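Local coordinates for protein PpBBE-like 1 D396N (PDB 6EO5) that probably oxidises cellobiose with a bicovalently bound FAD cofactor, as a berberine bridge enzyme-like oxidase of a moss, at residues T12-R24 with Q59-V72. Sequence-based numbering, arbitrary orientation.
Sequences TTLKQCLAKGGAR and QVQNAVFCAKQVGV
Cys17 and Cys66 form a disulfide that staples N-terminal helix 14-21 to helix 57-70 of the VAO-type FAD-binding domain. Over the two segments the helices run nearly antiparallel, at 158°, their axes approaching to 8.9 Å. Cys17 already faces the partner helix, and with SG trans to the main-chain N (chi1 -168°) the sulfur reaches Cys66 SG; the bridge closes with chi3 -85°. Packing is tight on the inner side of the sulfurs. There Leu18 CD2 lies 3.9 Å from Cys66 CB and also meets Ala63. Leu14 CD1 rests 4.0 Å from Val70 CG2, the side chains crossing at about a right angle. Further along the interface, Asn62 fits as a knob among Cys17, Leu18, Lys20 and Gly21. Its CG comes 3.8 Å from Gly21 CA, where the glycine leaves room. The outer side is looser. Exposed Phe65 turns its ring edge to Cys17 SG, a sulfur-aromatic contact. Beside the N-terminal end of helix 14-21, Thr12 OG1 and Gln69 NE2 are 3.3 Å apart. At the other end, Gln59 NE2 gives Gly21 O a weak hydrogen bond of 3.5 Å, while Gln59 OE1 accepts from Thr55 N. Beneath lies the mixed sheet: Leu14 touches Ala50, Ala63 touches Val52, and Leu18 reaches Leu95.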
loop_
_atom_site.group_PDB
_atom_site.type_symbol
_atom_site.label_atom_id
_atom_site.label_comp_id
_atom_site.label_asym_id
_atom_site.label_seq_id
_atom_site.Cartn_x
_atom_site.Cartn_y
_atom_site.Cartn_z
ATOM N N THR A 12 35.391 15.776 -3.973
ATOM C CA THR A 12 35.258 14.769 -2.918
ATOM C C THR A 12 34.177 13.728 -3.257
ATOM O O THR A 12 33.189 14.035 -3.931
ATOM C CB THR A 12 34.940 15.423 -1.553
ATOM O OG1 THR A 12 33.708 16.155 -1.637
ATOM C CG2 THR A 12 36.064 16.368 -1.149
ATOM N N THR A 13 34.373 12.499 -2.780
ATOM C CA THR A 13 33.532 11.376 -3.163
ATOM C C THR A 13 32.337 11.226 -2.220
ATOM O O THR A 13 32.209 11.920 -1.205
ATOM C CB THR A 13 34.351 10.084 -3.195
ATOM O OG1 THR A 13 34.910 9.835 -1.902
ATOM C CG2 THR A 13 35.470 10.192 -4.219
ATOM N N LEU A 14 31.448 10.294 -2.579
ATOM C CA LEU A 14 30.265 10.051 -1.759
ATOM C C LEU A 14 30.634 9.372 -0.446
ATOM O O LEU A 14 30.061 9.698 0.599
ATOM C CB LEU A 14 29.248 9.216 -2.539
ATOM C CG LEU A 14 27.834 9.059 -1.965
ATOM C CD1 LEU A 14 27.059 10.382 -1.907
ATOM C CD2 LEU A 14 27.077 8.034 -2.772
ATOM N N LYS A 15 31.579 8.420 -0.478
ATOM C CA LYS A 15 32.074 7.817 0.761
ATOM C C LYS A 15 32.560 8.892 1.718
ATOM O O LYS A 15 32.193 8.911 2.897
ATOM C CB LYS A 15 33.214 6.830 0.483
ATOM C CG LYS A 15 32.807 5.548 -0.203
ATOM C CD LYS A 15 33.944 4.524 -0.273
ATOM C CE LYS A 15 33.681 3.500 -1.386
ATOM N NZ LYS A 15 34.643 2.361 -1.394
ATOM N N GLN A 16 33.390 9.805 1.219
ATOM C CA GLN A 16 33.921 10.860 2.071
ATOM C C GLN A 16 32.804 11.747 2.607
ATOM O O GLN A 16 32.750 12.045 3.808
ATOM C CB GLN A 16 34.942 11.681 1.287
ATOM C CG GLN A 16 36.119 10.870 0.819
ATOM C CD GLN A 16 37.113 11.692 0.039
ATOM O OE1 GLN A 16 36.749 12.680 -0.613
ATOM N NE2 GLN A 16 38.387 11.299 0.109
ATOM N N CYS A 17 31.892 12.168 1.729
ATOM C CA CYS A 17 30.839 13.084 2.147
ATOM C C CYS A 17 29.955 12.454 3.219
ATOM O O CYS A 17 29.774 13.021 4.303
ATOM C CB CYS A 17 30.014 13.520 0.940
ATOM S SG CYS A 17 28.923 14.903 1.323
ATOM N N LEU A 18 29.399 11.269 2.938
ATOM C CA LEU A 18 28.506 10.628 3.905
ATOM C C LEU A 18 29.225 10.290 5.205
ATOM O O LEU A 18 28.603 10.290 6.276
ATOM C CB LEU A 18 27.889 9.360 3.307
ATOM C CG LEU A 18 27.007 9.506 2.064
ATOM C CD1 LEU A 18 26.857 8.152 1.403
ATOM C CD2 LEU A 18 25.652 10.092 2.416
ATOM N N ALA A 19 30.529 9.999 5.137
ATOM C CA ALA A 19 31.276 9.674 6.348
ATOM C C ALA A 19 31.250 10.818 7.357
ATOM O O ALA A 19 31.334 10.572 8.563
ATOM C CB ALA A 19 32.716 9.304 5.994
ATOM N N LYS A 20 31.127 12.067 6.890
ATOM C CA LYS A 20 31.013 13.201 7.805
ATOM C C LYS A 20 29.806 13.054 8.722
ATOM O O LYS A 20 29.876 13.387 9.912
ATOM C CB LYS A 20 30.911 14.517 7.027
ATOM C CG LYS A 20 32.059 14.822 6.063
ATOM C CD LYS A 20 31.911 16.237 5.492
ATOM C CE LYS A 20 32.866 16.492 4.333
ATOM N NZ LYS A 20 34.287 16.262 4.723
ATOM N N GLY A 21 28.687 12.560 8.185
ATOM C CA GLY A 21 27.472 12.453 8.975
ATOM C C GLY A 21 27.481 11.317 9.972
ATOM O O GLY A 21 26.801 11.391 11.003
ATOM N N GLY A 22 28.225 10.252 9.681
ATOM C CA GLY A 22 28.418 9.164 10.609
ATOM C C GLY A 22 27.405 8.043 10.536
ATOM O O GLY A 22 27.504 7.094 11.324
ATOM N N ALA A 23 26.436 8.110 9.629
ATOM C CA ALA A 23 25.496 7.010 9.513
ATOM C C ALA A 23 26.190 5.783 8.930
ATOM O O ALA A 23 27.206 5.884 8.237
ATOM C CB ALA A 23 24.310 7.410 8.640
ATOM N N ARG A 24 25.632 4.612 9.223
ATOM C CA ARG A 24 26.113 3.385 8.599
ATOM C C ARG A 24 25.894 3.435 7.089
ATOM O O ARG A 24 24.906 4.002 6.608
ATOM C CB ARG A 24 25.393 2.184 9.205
ATOM C CG ARG A 24 25.672 0.866 8.518
ATOM C CD ARG A 24 25.120 -0.283 9.346
ATOM N NE ARG A 24 23.680 -0.175 9.590
ATOM C CZ ARG A 24 22.758 -0.857 8.913
ATOM N NH1 ARG A 24 23.137 -1.689 7.943
ATOM N NH2 ARG A 24 21.463 -0.712 9.198
ATOM N N GLN A 59 21.454 13.024 10.097
ATOM C CA GLN A 59 22.056 12.146 9.099
ATOM C C GLN A 59 21.230 12.109 7.817
ATOM O O GLN A 59 21.785 11.992 6.714
ATOM C CB GLN A 59 22.230 10.747 9.683
ATOM C CG GLN A 59 23.226 10.700 10.816
ATOM C CD GLN A 59 23.376 9.317 11.383
ATOM O OE1 GLN A 59 22.555 8.439 11.122
ATOM N NE2 GLN A 59 24.432 9.104 12.157
ATOM N N VAL A 60 19.903 12.201 7.944
ATOM C CA VAL A 60 19.066 12.376 6.763
ATOM C C VAL A 60 19.476 13.641 6.027
ATOM O O VAL A 60 19.689 13.631 4.809
ATOM C CB VAL A 60 17.577 12.398 7.152
ATOM C CG1 VAL A 60 16.721 12.683 5.925
ATOM C CG2 VAL A 60 17.173 11.075 7.776
ATOM N N GLN A 61 19.623 14.746 6.766
ATOM C CA GLN A 61 20.092 15.992 6.167
ATOM C C GLN A 61 21.455 15.824 5.506
ATOM O O GLN A 61 21.723 16.441 4.463
ATOM C CB GLN A 61 20.137 17.086 7.227
ATOM C CG GLN A 61 18.767 17.631 7.564
ATOM C CD GLN A 61 18.739 18.398 8.863
ATOM O OE1 GLN A 61 19.361 17.989 9.854
ATOM N NE2 GLN A 61 18.006 19.514 8.879
ATOM N N ASN A 62 22.319 14.985 6.082
ATOM C CA ASN A 62 23.621 14.741 5.475
ATOM C C ASN A 62 23.475 14.033 4.139
ATOM O O ASN A 62 24.109 14.419 3.148
ATOM C CB ASN A 62 24.496 13.914 6.407
ATOM C CG ASN A 62 25.742 13.412 5.720
ATOM O OD1 ASN A 62 25.754 12.325 5.146
ATOM N ND2 ASN A 62 26.797 14.211 5.759
ATOM N N ALA A 63 22.653 12.977 4.097
ATOM C CA ALA A 63 22.450 12.243 2.850
ATOM C C ALA A 63 21.874 13.147 1.764
ATOM O O ALA A 63 22.315 13.100 0.612
ATOM C CB ALA A 63 21.543 11.034 3.093
ATOM N N VAL A 64 20.902 13.990 2.119
ATOM C CA VAL A 64 20.307 14.895 1.140
ATOM C C VAL A 64 21.337 15.908 0.655
ATOM O O VAL A 64 21.381 16.253 -0.533
ATOM C CB VAL A 64 19.070 15.585 1.741
ATOM C CG1 VAL A 64 18.554 16.675 0.809
ATOM C CG2 VAL A 64 17.983 14.558 2.031
ATOM N N PHE A 65 22.183 16.400 1.560
ATOM C CA PHE A 65 23.222 17.335 1.150
ATOM C C PHE A 65 24.259 16.648 0.265
ATOM O O PHE A 65 24.658 17.184 -0.777
ATOM C CB PHE A 65 23.877 17.955 2.385
ATOM C CG PHE A 65 25.079 18.802 2.074
ATOM C CD1 PHE A 65 24.935 20.142 1.751
ATOM C CD2 PHE A 65 26.356 18.255 2.097
ATOM C CE1 PHE A 65 26.042 20.916 1.454
ATOM C CE2 PHE A 65 27.464 19.026 1.802
ATOM C CZ PHE A 65 27.307 20.355 1.482
ATOM N N CYS A 66 24.703 15.454 0.664
ATOM C CA CYS A 66 25.766 14.770 -0.063
ATOM C C CYS A 66 25.320 14.317 -1.445
ATOM O O CYS A 66 26.138 14.262 -2.373
ATOM C CB CYS A 66 26.262 13.569 0.741
ATOM S SG CYS A 66 27.276 14.032 2.162
ATOM N N ALA A 67 24.050 13.954 -1.600
ATOM C CA ALA A 67 23.594 13.521 -2.911
ATOM C C ALA A 67 23.558 14.690 -3.877
ATOM O O ALA A 67 23.882 14.533 -5.061
ATOM C CB ALA A 67 22.222 12.863 -2.802
ATOM N N LYS A 68 23.175 15.871 -3.386
ATOM C CA LYS A 68 23.179 17.067 -4.221
ATOM C C LYS A 68 24.596 17.445 -4.633
ATOM O O LYS A 68 24.824 17.894 -5.762
ATOM C CB LYS A 68 22.510 18.224 -3.478
ATOM C CG LYS A 68 21.025 18.055 -3.276
ATOM C CD LYS A 68 20.388 19.327 -2.752
ATOM C CE LYS A 68 20.704 19.551 -1.287
ATOM N NZ LYS A 68 20.275 20.913 -0.863
ATOM N N GLN A 69 25.563 17.255 -3.731
ATOM C CA GLN A 69 26.932 17.683 -3.991
ATOM C C GLN A 69 27.632 16.755 -4.978
ATOM O O GLN A 69 28.325 17.218 -5.889
ATOM C CB GLN A 69 27.702 17.748 -2.678
ATOM C CG GLN A 69 28.812 18.765 -2.653
ATOM C CD GLN A 69 29.767 18.505 -1.515
ATOM O OE1 GLN A 69 29.658 19.112 -0.446
ATOM N NE2 GLN A 69 30.702 17.578 -1.727
ATOM N N VAL A 70 27.477 15.439 -4.801
ATOM C CA VAL A 70 28.075 14.474 -5.725
ATOM C C VAL A 70 27.259 14.338 -7.012
ATOM O O VAL A 70 27.774 13.835 -8.024
ATOM C CB VAL A 70 28.253 13.118 -5.013
ATOM C CG1 VAL A 70 28.947 12.095 -5.902
ATOM C CG2 VAL A 70 29.055 13.298 -3.733
ATOM N N GLY A 71 26.015 14.809 -7.021
ATOM C CA GLY A 71 25.205 14.734 -8.223
ATOM C C GLY A 71 24.585 13.377 -8.492
ATOM O O GLY A 71 24.471 12.977 -9.657
ATOM N N VAL A 72 24.190 12.647 -7.442
ATOM C CA VAL A 72 23.475 11.385 -7.583
ATOM C C VAL A 72 22.008 11.604 -7.245
ATOM O O VAL A 72 21.621 12.596 -6.622
ATOM C CB VAL A 72 24.066 10.258 -6.698
ATOM C CG1 VAL A 72 25.342 9.705 -7.294
ATOM C CG2 VAL A 72 24.320 10.772 -5.295
#